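Local atomic coordinates of phage terminase large subunit (Thermus phage P7426, PDB entry 4ZNL), a protein that probably powers ATP-driven translocation of viral DNA into empty capsids and cuts the viral genome to start and end packaging, this chain being its N-terminal ATPase domain. Residues A[153-158]-A[182-187]; A[68-73]-A[130-135]. All coordinates share one frame; numbering follows the deposited sequence.

Contact 1: A[153-158]-A[182-187]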
ATOM      1  N   LEU A 153       2.376  -4.331   1.037  1.00 14.60           N
ATOM      2  CA  LEU A 153       3.120  -4.499   2.292  1.00 14.85           C
ATOM      3  C   LEU A 153       3.308  -3.145   2.960  1.00 15.73           C
ATOM      4  O   LEU A 153       3.998  -2.283   2.432  1.00 16.95           O
ATOM      5  CB  LEU A 153       4.478  -5.150   2.068  1.00 15.08           C
ATOM      6  CG  LEU A 153       4.500  -6.639   1.746  1.00 18.58           C
ATOM      7  CD1 LEU A 153       3.897  -6.895   0.378  1.00 18.50           C
ATOM      8  CD2 LEU A 153       5.925  -7.159   1.830  1.00 21.21           C
ATOM      9  N   ASP A 154       2.667  -2.966   4.112  1.00 15.28           N
ATOM     10  CA  ASP A 154       2.754  -1.731   4.890  1.00 15.10           C
ATOM     11  C   ASP A 154       3.854  -1.899   5.952  1.00 14.47           C
ATOM     12  O   ASP A 154       3.983  -2.964   6.557  1.00 15.98           O
ATOM     13  CB  ASP A 154       1.385  -1.414   5.516  1.00 17.60           C
ATOM     14  CG  ASP A 154       1.277   0.021   6.008  1.00 20.19           C
ATOM     15  OD1 ASP A 154       2.173   0.835   5.700  1.00 22.26           O
ATOM     16  OD2 ASP A 154       0.286   0.339   6.694  1.00 19.75           O
ATOM     17  N   GLU A 155       4.653  -0.854   6.151  1.00 14.24           N
ATOM     18  CA  GLU A 155       5.913  -0.912   6.908  1.00 15.36           C
ATOM     19  C   GLU A 155       6.745  -2.131   6.522  1.00 14.60           C
ATOM     20  O   GLU A 155       7.210  -2.911   7.373  1.00 15.27           O
ATOM     21  CB  GLU A 155       5.652  -0.900   8.410  1.00 19.67           C
ATOM     22  CG  GLU A 155       5.020   0.393   8.922  1.00 23.44           C
ATOM     23  CD  GLU A 155       5.703   1.657   8.389  1.00 26.21           C
ATOM     24  OE1 GLU A 155       6.939   1.679   8.205  1.00 25.53           O
ATOM     25  OE2 GLU A 155       4.985   2.642   8.148  1.00 28.52           O
ATOM     26  N   ALA A 156       6.935  -2.274   5.222  1.00 12.72           N
ATOM     27  CA  ALA A 156       7.648  -3.411   4.657  1.00 13.78           C
ATOM     28  C   ALA A 156       9.031  -3.638   5.267  1.00 15.82           C
ATOM     29  O   ALA A 156       9.468  -4.776   5.376  1.00 16.38           O
ATOM     30  CB  ALA A 156       7.770  -3.233   3.156  1.00 13.04           C
ATOM     31  N   ALA A 157       9.726  -2.576   5.662  1.00 18.55           N
ATOM     32  CA  ALA A 157      11.100  -2.732   6.150  1.00 20.04           C
ATOM     33  C   ALA A 157      11.168  -3.457   7.492  1.00 21.73           C
ATOM     34  O   ALA A 157      12.260  -3.822   7.944  1.00 23.19           O
ATOM     35  CB  ALA A 157      11.793  -1.380   6.267  1.00 18.64           C
ATOM     36  N   MET A 158      10.012  -3.641   8.128  1.00 20.57           N
ATOM     37  CA  MET A 158       9.913  -4.394   9.380  1.00 20.64           C
ATOM     38  C   MET A 158       9.475  -5.837   9.150  1.00 21.91           C
ATOM     39  O   MET A 158       9.304  -6.596  10.105  1.00 23.43           O
ATOM     40  CB  MET A 158       8.915  -3.728  10.332  1.00 20.56           C
ATOM     41  CG  MET A 158       9.358  -2.384  10.889  1.00 21.68           C
ATOM     42  SD  MET A 158      10.902  -2.454  11.821  1.00 38.05           S
ATOM     43  CE  MET A 158      10.674  -3.901  12.852  1.00 63.05           C
ATOM     44  N   ILE A 182       5.686  -0.493   0.780  1.00 11.94           N
ATOM     45  CA  ILE A 182       5.783   0.850   1.344  1.00 15.85           C
ATOM     46  C   ILE A 182       6.230   0.836   2.800  1.00 14.31           C
ATOM     47  O   ILE A 182       5.786   0.001   3.595  1.00 14.33           O
ATOM     48  CB  ILE A 182       4.426   1.571   1.228  1.00 23.03           C
ATOM     49  CG1 ILE A 182       3.397   0.911   2.146  1.00 26.20           C
ATOM     50  CG2 ILE A 182       3.948   1.502  -0.202  1.00 26.05           C
ATOM     51  CD1 ILE A 182       1.977   1.370   1.947  1.00 28.58           C
ATOM     52  N   SER A 183       7.102   1.771   3.162  1.00 13.81           N
ATOM     53  CA  SER A 183       7.715   1.741   4.486  1.00 14.23           C
ATOM     54  C   SER A 183       8.512   2.996   4.815  1.00 13.57           C
ATOM     55  O   SER A 183       8.981   3.707   3.930  1.00 11.79           O
ATOM     56  CB  SER A 183       8.648   0.534   4.603  1.00 15.69           C
ATOM     57  OG  SER A 183       8.876   0.184   5.960  1.00 17.31           O
ATOM     58  N   THR A 184       8.648   3.258   6.106  1.00 14.35           N
ATOM     59  CA  THR A 184       9.766   4.036   6.610  1.00 16.62           C
ATOM     60  C   THR A 184      10.955   3.074   6.628  1.00 14.99           C
ATOM     61  O   THR A 184      10.808   1.915   7.003  1.00 14.15           O
ATOM     62  CB  THR A 184       9.456   4.622   8.004  1.00 22.30           C
ATOM     63  OG1 THR A 184       8.472   5.653   7.864  1.00 24.18           O
ATOM     64  CG2 THR A 184      10.698   5.219   8.671  1.00 24.53           C
ATOM     65  N   PRO A 185      12.132   3.533   6.190  1.00 15.71           N
ATOM     66  CA  PRO A 185      13.254   2.600   6.049  1.00 15.00           C
ATOM     67  C   PRO A 185      13.814   2.090   7.377  1.00 14.98           C
ATOM     68  O   PRO A 185      13.619   2.750   8.401  1.00 13.08           O
ATOM     69  CB  PRO A 185      14.304   3.434   5.317  1.00 15.37           C
ATOM     70  CG  PRO A 185      13.998   4.839   5.701  1.00 16.57           C
ATOM     71  CD  PRO A 185      12.507   4.904   5.806  1.00 16.77           C
ATOM     72  N   LYS A 186      14.476   0.930   7.339  1.00 17.79           N
ATOM     73  CA  LYS A 186      15.199   0.382   8.489  1.00 21.62           C
ATOM     74  C   LYS A 186      16.569  -0.117   8.045  1.00 20.84           C
ATOM     75  O   LYS A 186      16.838  -1.316   8.036  1.00 21.76           O
ATOM     76  CB  LYS A 186      14.407  -0.761   9.149  1.00 26.45           C
ATOM     77  CG  LYS A 186      13.728  -0.371  10.435  1.00 31.07           C
ATOM     78  CD  LYS A 186      12.405   0.250  10.163  1.00 34.56           C
ATOM     79  CE  LYS A 186      11.926   1.063  11.348  1.00 35.97           C
ATOM     80  NZ  LYS A 186      10.952   2.075  10.894  1.00 36.20           N
ATOM     81  N   GLY A 187      17.430   0.807   7.649  1.00 18.60           N
ATOM     82  CA  GLY A 187      18.764   0.438   7.236  1.00 18.93           C
ATOM     83  C   GLY A 187      18.827  -0.227   5.874  1.00 20.24           C
ATOM     84  O   GLY A 187      17.889  -0.159   5.067  1.00 19.87           O
TER
HETATM   85  O   HOH W   1       9.092   0.619   9.594  1.00 39.16           O

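Contact 2: A[68-73]-A[130-135]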
ATOM      1  N   GLY A  68      -6.967  -9.463  -2.953  1.00 12.69           N
ATOM      2  CA  GLY A  68      -5.683  -9.015  -2.460  1.00 12.55           C
ATOM      3  C   GLY A  68      -5.616  -8.815  -0.968  1.00 12.00           C
ATOM      4  O   GLY A  68      -6.622  -8.872  -0.253  1.00 13.24           O
ATOM      5  N   TRP A  69      -4.397  -8.573  -0.511  1.00 10.86           N
ATOM      6  CA  TRP A  69      -4.114  -8.354   0.895  1.00 11.44           C
ATOM      7  C   TRP A  69      -3.334  -7.073   1.153  1.00 11.01           C
ATOM      8  O   TRP A  69      -2.540  -6.635   0.313  1.00 10.16           O
ATOM      9  CB  TRP A  69      -3.273  -9.495   1.462  1.00 13.46           C
ATOM     10  CG  TRP A  69      -3.834 -10.870   1.416  1.00 14.92           C
ATOM     11  CD1 TRP A  69      -5.125 -11.244   1.199  1.00 15.65           C
ATOM     12  CD2 TRP A  69      -3.090 -12.071   1.611  1.00 16.61           C
ATOM     13  NE1 TRP A  69      -5.229 -12.617   1.251  1.00 16.00           N
ATOM     14  CE2 TRP A  69      -3.990 -13.146   1.507  1.00 16.92           C
ATOM     15  CE3 TRP A  69      -1.742 -12.341   1.859  1.00 17.66           C
ATOM     16  CZ2 TRP A  69      -3.582 -14.484   1.639  1.00 17.69           C
ATOM     17  CZ3 TRP A  69      -1.339 -13.672   1.999  1.00 18.54           C
ATOM     18  CH2 TRP A  69      -2.255 -14.718   1.886  1.00 17.48           C
ATOM     19  N   ILE A  70      -3.538  -6.501   2.339  1.00 11.96           N
ATOM     20  CA  ILE A  70      -2.520  -5.656   2.955  1.00 12.56           C
ATOM     21  C   ILE A  70      -1.894  -6.504   4.042  1.00 12.96           C
ATOM     22  O   ILE A  70      -2.608  -7.102   4.856  1.00 12.07           O
ATOM     23  CB  ILE A  70      -3.065  -4.342   3.558  1.00 12.45           C
ATOM     24  CG1 ILE A  70      -3.589  -3.426   2.453  1.00 13.81           C
ATOM     25  CG2 ILE A  70      -1.954  -3.606   4.325  1.00 11.94           C
ATOM     26  CD1 ILE A  70      -4.313  -2.202   2.932  1.00 14.45           C
ATOM     27  N   ILE A  71      -0.564  -6.596   4.011  1.00 13.84           N
ATOM     28  CA  ILE A  71       0.193  -7.274   5.050  1.00 14.56           C
ATOM     29  C   ILE A  71       0.958  -6.231   5.838  1.00 14.15           C
ATOM     30  O   ILE A  71       1.660  -5.402   5.260  1.00 15.06           O
ATOM     31  CB  ILE A  71       1.190  -8.301   4.492  1.00 17.25           C
ATOM     32  CG1 ILE A  71       0.513  -9.269   3.525  1.00 18.91           C
ATOM     33  CG2 ILE A  71       1.835  -9.077   5.631  1.00 18.68           C
ATOM     34  CD1 ILE A  71       0.551  -8.816   2.100  1.00 19.35           C
ATOM     35  N   ALA A  72       0.817  -6.278   7.157  1.00 13.67           N
ATOM     36  CA  ALA A  72       1.575  -5.416   8.049  1.00 14.48           C
ATOM     37  C   ALA A  72       2.476  -6.292   8.922  1.00 15.94           C
ATOM     38  O   ALA A  72       2.326  -7.512   8.922  1.00 16.78           O
ATOM     39  CB  ALA A  72       0.633  -4.566   8.897  1.00 14.76           C
ATOM     40  N   PRO A  73       3.421  -5.678   9.659  1.00 17.31           N
ATOM     41  CA  PRO A  73       4.339  -6.466  10.489  1.00 18.45           C
ATOM     42  C   PRO A  73       3.672  -7.192  11.654  1.00 19.81           C
ATOM     43  O   PRO A  73       4.070  -8.318  11.964  1.00 20.16           O
ATOM     44  CB  PRO A  73       5.331  -5.416  11.013  1.00 18.91           C
ATOM     45  CG  PRO A  73       5.278  -4.313   9.989  1.00 18.55           C
ATOM     46  CD  PRO A  73       3.826  -4.261   9.602  1.00 17.78           C
ATOM     47  N   SER A 130     -15.401  -9.277  -5.049  1.00 19.42           N
ATOM     48  CA  SER A 130     -14.039  -8.864  -4.742  1.00 18.09           C
ATOM     49  C   SER A 130     -13.698  -9.241  -3.308  1.00 17.25           C
ATOM     50  O   SER A 130     -14.577  -9.278  -2.449  1.00 15.97           O
ATOM     51  CB  SER A 130     -13.878  -7.361  -4.936  1.00 18.43           C
ATOM     52  OG  SER A 130     -14.126  -6.987  -6.272  1.00 19.41           O
ATOM     53  N   GLU A 131     -12.426  -9.516  -3.047  1.00 17.72           N
ATOM     54  CA  GLU A 131     -12.002  -9.923  -1.707  1.00 18.45           C
ATOM     55  C   GLU A 131     -10.777  -9.156  -1.232  1.00 17.24           C
ATOM     56  O   GLU A 131      -9.809  -8.955  -1.980  1.00 16.82           O
ATOM     57  CB  GLU A 131     -11.709 -11.422  -1.669  1.00 21.04           C
ATOM     58  CG  GLU A 131     -11.204 -11.903  -0.311  1.00 25.84           C
ATOM     59  CD  GLU A 131     -10.996 -13.400  -0.244  1.00 30.63           C
ATOM     60  OE1 GLU A 131     -11.330 -14.096  -1.229  1.00 34.38           O
ATOM     61  OE2 GLU A 131     -10.492 -13.880   0.793  1.00 30.84           O
ATOM     62  N   PHE A 132     -10.834  -8.745   0.031  1.00 17.05           N
ATOM     63  CA  PHE A 132      -9.721  -8.103   0.707  1.00 18.17           C
ATOM     64  C   PHE A 132      -9.507  -8.733   2.069  1.00 17.04           C
ATOM     65  O   PHE A 132     -10.474  -9.066   2.764  1.00 16.42           O
ATOM     66  CB  PHE A 132      -9.972  -6.604   0.859  1.00 22.42           C
ATOM     67  CG  PHE A 132      -8.969  -5.918   1.736  1.00 25.21           C
ATOM     68  CD1 PHE A 132      -7.694  -5.672   1.279  1.00 25.68           C
ATOM     69  CD2 PHE A 132      -9.301  -5.532   3.024  1.00 26.51           C
ATOM     70  CE1 PHE A 132      -6.764  -5.056   2.091  1.00 25.46           C
ATOM     71  CE2 PHE A 132      -8.371  -4.908   3.838  1.00 26.12           C
ATOM     72  CZ  PHE A 132      -7.103  -4.671   3.367  1.00 25.32           C
ATOM     73  N   ARG A 133      -8.243  -8.903   2.453  1.00 16.95           N
ATOM     74  CA  ARG A 133      -7.918  -9.343   3.803  1.00 18.93           C
ATOM     75  C   ARG A 133      -6.735  -8.578   4.371  1.00 18.26           C
ATOM     76  O   ARG A 133      -5.827  -8.172   3.635  1.00 18.27           O
ATOM     77  CB  ARG A 133      -7.609 -10.847   3.848  1.00 22.31           C
ATOM     78  CG  ARG A 133      -8.690 -11.732   3.251  1.00 25.53           C
ATOM     79  CD  ARG A 133      -8.435 -13.211   3.532  1.00 29.01           C
ATOM     80  NE  ARG A 133      -8.559 -13.512   4.958  1.00 32.00           N
ATOM     81  CZ  ARG A 133      -8.852 -14.708   5.464  1.00 33.91           C
ATOM     82  NH1 ARG A 133      -8.949 -14.860   6.780  1.00 33.98           N
ATOM     83  NH2 ARG A 133      -9.058 -15.749   4.665  1.00 34.12           N
ATOM     84  N   GLY A 134      -6.779  -8.377   5.684  1.00 16.27           N
ATOM     85  CA  GLY A 134      -5.632  -7.923   6.449  1.00 16.39           C
ATOM     86  C   GLY A 134      -4.854  -9.113   6.963  1.00 16.95           C
ATOM     87  O   GLY A 134      -5.428 -10.098   7.441  1.00 16.62           O
ATOM     88  N   LYS A 135      -3.536  -9.027   6.842  1.00 17.85           N
ATOM     89  CA  LYS A 135      -2.661 -10.112   7.235  1.00 19.32           C
ATOM     90  C   LYS A 135      -1.502  -9.520   8.003  1.00 19.47           C
ATOM     91  O   LYS A 135      -1.227  -8.322   7.916  1.00 17.15           O
ATOM     92  CB  LYS A 135      -2.148 -10.899   6.020  1.00 21.86           C
ATOM     93  CG  LYS A 135      -3.212 -11.686   5.253  1.00 23.51           C
ATOM     94  CD  LYS A 135      -3.749 -12.878   6.062  1.00 24.33           C
ATOM     95  CE  LYS A 135      -4.449 -13.894   5.157  1.00 24.47           C
ATOM     96  NZ  LYS A 135      -4.930 -15.114   5.871  1.00 24.52           N
TER
HETATM   97  O   HOH W   2      -7.313 -14.636   0.362  1.00 20.74           O

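Contact 1: A[153-158]-A[182-187]
I182 meets the end of the predicted Walker B strand, 150-154, through both backbone and side chain. Its N-H donates to the carbonyl of L153 (N to O 3.0 Å), arriving almost in line with the C=O bond, while its own O accepts the N-H of A156 at 3.0 Å from above the carbonyl plane. The CG1 branch, held between backbone N and carbonyl carbon (chi1 68°), brings CG1 and CD1 across the D154 side chain, each 3.8 Å from OD1; D154 belongs to the magnesium site, its OD2 hydrogen-bonded to S49. S183 turns its hydroxyl into the start of the 3-10 turn 156-158: with OG anti to the backbone N (chi1 -159°), it accepts the N-H of A157 at 2.9 Å and donates to the carbonyl O of T184, so this buried hydroxyl makes two hydrogen bonds. At T184 the backbone N donates to OE1 of E155, 3.1 Å away, on the syn side of the carboxylate. E155, the predicted catalytic residue of the ATPase, lies close to the bound beryllium trifluoride; the T184 bond fixes OE1, and water 1 donates to it (2.8 Å). K186 packs CB against CB of A157, and its CD runs obliquely across SD of M158 (3.5 Å). Its NZ donates to water 1 at 2.7 Å, linking lysine and glutamate indirectly, and forms a salt bridge with E252 of helix 246-252. The contact thus joins the C-terminal ends of the parallel strands 150-154 and 178-183, consecutive in a beta-alpha-beta unit, at the nucleotide site of this P-loop ATPase. F191 of helix 190-197 packs against A156, A157 and S183, and strand 37-42 flanks strand 178-183 on its other edge.

Contact 2: A[68-73]-A[130-135]
W69 and K135 meet with the aliphatic part of the lysine laid over one face of the indole. CG of K135 sits 3.7 Å from CD2 of W69, and CE lies 3.9 Å from the centroid of the six-membered ring. The bend at chi2 (-69°) helps keep the chain over the ring; NZ makes an off-centre cation-pi contact with it. R133 runs beside the indole, its CB 3.7 Å from CD1 of W69. At the edge of the indole, in its plane, water 2 bridges NE1 of W69 to OE2 of E131, which is also salt-bridged to R109. On the other side of the sheet, I70 places CG1 at the edge of the F132 ring, 3.6 Å from CE1. Helices 48-62 and 75-94 enclose this pair, with A56 touching both residues.

These side chains are set in place by parallel pairing of strands 67-72 and 126-136. Five backbone bonds alternate between them, from G68 N to E131 O (3.0 Å) through to A72 N to K135 O (3.0 Å), and CA-H...O contacts lie between. With side chains alternating between the faces, the two sides differ in chemistry: the I70-F132 side is apolar and buried under helices, whereas beside W69 the K135 NZ lies over the R133 guanidinium face, two like charges that probably depend on the carbonyls of N142 and R107, hydrogen-bonded to NZ and NH1.

Overall arrangement
Both contacts are largely buried and belong to one mixed sheet, in which strand 67-72 of contact 2 lies next to strand 150-154 of contact 1. They touch directly: D154 N probably hydrogen-bonds to I71 O, and the ring of P73 packs against E155 and M158. Contact 2 is regular strand pairing, with hydrophobic and indole-lysine packing on its two faces, and it connects the central strands to the antiparallel part of the sheet. Contact 1 lies where strands give way to loops, so side-chain hydroxyl, carboxylate and water take over from regular pairing, beside magnesium and nucleotide; its solvent-facing part is at M158 and K186.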